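Local coordinates for de novo designed WSHC8 (PDB 6O35), which assembles from eight copies of a designed helical hairpin into a helical bundle built around a central pore, at the interface of chains A and B. Sequence-based numbering; all coordinates share one arbitrary frame. Chains: chain A/B, de novo designed WSHC8.

The interface of chains A and B. Residues chain A 70, 74, 77; chain B 26, 29, 76, 79-80.
The indole of A:Trp77 reaches across from helix 55-101 of chain A and enters between the two helices of the chain B hairpin, 3-50 and 55-100. B:Ile79 covers one indole face: its branch methyl CG2 sits 3.4 Å from A:Trp77 CE2, with NE1 next nearest, above the ring plane and offset toward the rim, in CH-pi contact with both rings. The far rim of the six-membered ring points into chain B, where A:Trp77 CZ3 lies 3.8 Å from B:Ala76 CB on one helix and equally near B:Phe29 CB on the other. Next to it, A:Trp77 CH2 approaches the backbone CA of B:Ala26 at 3.9 Å. B:Glu80 crosses the indole at about a right angle and brings its carboxylate to the ring edge, the planes 43° apart; the residue is poorly ordered, so its contact, with CG 3.6 Å from A:Trp77 CZ2, is less certain. No polar bond joins the chains in this patch. With CG anti to the backbone N (chi1 176°), A:Trp77 projects its ring toward chain B, which hides 85 Å² of the residue. An alanine here would probably open a gap between the two chain B helices and leave the B:Ile79 methyl without its aromatic face. The packing continues one turn back along chain A through A:Leu74, with B:Phe29 shared between it and A:Trp77. B:Phe29, CG also anti to the backbone N (chi1 176°), extends its ring from helix 3-50 across A:Leu74 at about a right angle; its CE1 lies 3.2 Å from A:Leu74 CD2 and also close to CG, with CZ near both methyls. The same CD2 methyl is 3.9 Å from B:Ala76 CB. A:Leu70, whose side chain is modelled only as far as CG, places that atom 4.1 Å from B:Phe29 CE1. These apolar contacts probably help hold neighbouring hairpins together in the octamer. At the other end of B:Ile79, the CD1 methyl stops 3.5 Å from the backbone carbonyl O of A:Leu74.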
loop_
_atom_site.group_PDB
_atom_site.type_symbol
_atom_site.label_atom_id
_atom_site.label_comp_id
_atom_site.label_asym_id
_atom_site.label_seq_id
_atom_site.Cartn_x
_atom_site.Cartn_y
_atom_site.Cartn_z
ATOM N N LEU A 70 7.443 -6.903 -16.577
ATOM C CA LEU A 70 7.999 -7.289 -15.287
ATOM C C LEU A 70 7.075 -6.875 -14.149
ATOM O O LEU A 70 6.934 -7.601 -13.156
ATOM C CB LEU A 70 9.383 -6.667 -15.111
ATOM C CG LEU A 70 10.378 -7.477 -14.279
ATOM N N LEU A 74 5.230 -9.432 -11.343
ATOM C CA LEU A 74 5.381 -9.196 -9.911
ATOM C C LEU A 74 4.029 -8.971 -9.248
ATOM O O LEU A 74 3.739 -9.540 -8.189
ATOM C CB LEU A 74 6.297 -7.997 -9.673
ATOM C CG LEU A 74 7.794 -8.247 -9.844
ATOM C CD1 LEU A 74 8.558 -6.931 -9.873
ATOM C CD2 LEU A 74 8.312 -9.151 -8.733
ATOM N N TRP A 77 2.216 -12.177 -9.217
ATOM C CA TRP A 77 2.890 -12.992 -8.215
ATOM C C TRP A 77 2.502 -12.554 -6.809
ATOM O O TRP A 77 2.281 -13.392 -5.925
ATOM C CB TRP A 77 4.401 -12.897 -8.425
ATOM C CG TRP A 77 5.240 -13.612 -7.416
ATOM C CD1 TRP A 77 4.836 -14.571 -6.528
ATOM C CD2 TRP A 77 6.641 -13.422 -7.191
ATOM N NE1 TRP A 77 5.900 -14.983 -5.764
ATOM C CE2 TRP A 77 7.020 -14.294 -6.150
ATOM C CE3 TRP A 77 7.612 -12.599 -7.767
ATOM C CZ2 TRP A 77 8.326 -14.367 -5.676
ATOM C CZ3 TRP A 77 8.909 -12.671 -7.295
ATOM C CH2 TRP A 77 9.255 -13.550 -6.258
ATOM N N ALA B 26 10.356 -17.533 -7.009
ATOM C CA ALA B 26 11.489 -16.656 -6.740
ATOM C C ALA B 26 12.588 -16.858 -7.776
ATOM O O ALA B 26 13.096 -15.893 -8.359
ATOM C CB ALA B 26 12.030 -16.910 -5.332
ATOM N N PHE B 29 11.608 -15.741 -11.322
ATOM C CA PHE B 29 11.673 -14.295 -11.492
ATOM C C PHE B 29 13.106 -13.841 -11.744
ATOM O O PHE B 29 13.361 -13.022 -12.635
ATOM C CB PHE B 29 11.101 -13.586 -10.266
ATOM C CG PHE B 29 11.217 -12.092 -10.333
ATOM C CD1 PHE B 29 10.270 -11.341 -11.009
ATOM C CD2 PHE B 29 12.280 -11.437 -9.732
ATOM C CE1 PHE B 29 10.378 -9.967 -11.080
ATOM C CE2 PHE B 29 12.392 -10.063 -9.802
ATOM C CZ PHE B 29 11.438 -9.327 -10.472
ATOM N N ALA B 76 10.513 -7.988 -5.740
ATOM C CA ALA B 76 10.621 -9.431 -5.558
ATOM C C ALA B 76 11.152 -9.767 -4.170
ATOM O O ALA B 76 10.755 -10.772 -3.567
ATOM C CB ALA B 76 11.523 -10.029 -6.639
ATOM N N ILE B 79 8.165 -9.441 -1.877
ATOM C CA ILE B 79 7.212 -10.537 -2.016
ATOM C C ILE B 79 7.734 -11.789 -1.321
ATOM O O ILE B 79 7.042 -12.392 -0.494
ATOM C CB ILE B 79 6.918 -10.803 -3.505
ATOM C CG1 ILE B 79 6.111 -9.647 -4.100
ATOM C CG2 ILE B 79 6.193 -12.129 -3.673
ATOM C CD1 ILE B 79 6.040 -9.666 -5.613
ATOM N N GLU B 80 8.959 -12.206 -1.656
ATOM C CA GLU B 80 9.500 -13.438 -1.094
ATOM C C GLU B 80 9.719 -13.315 0.409
ATOM O O GLU B 80 9.481 -14.271 1.156
ATOM C CB GLU B 80 10.806 -13.808 -1.792
ATOM C CG GLU B 80 10.620 -14.725 -2.986
ATOM C CD GLU B 80 9.943 -16.034 -2.614
ATOM O OE1 GLU B 80 10.102 -16.484 -1.457
ATOM O OE2 GLU B 80 9.243 -16.605 -3.475
#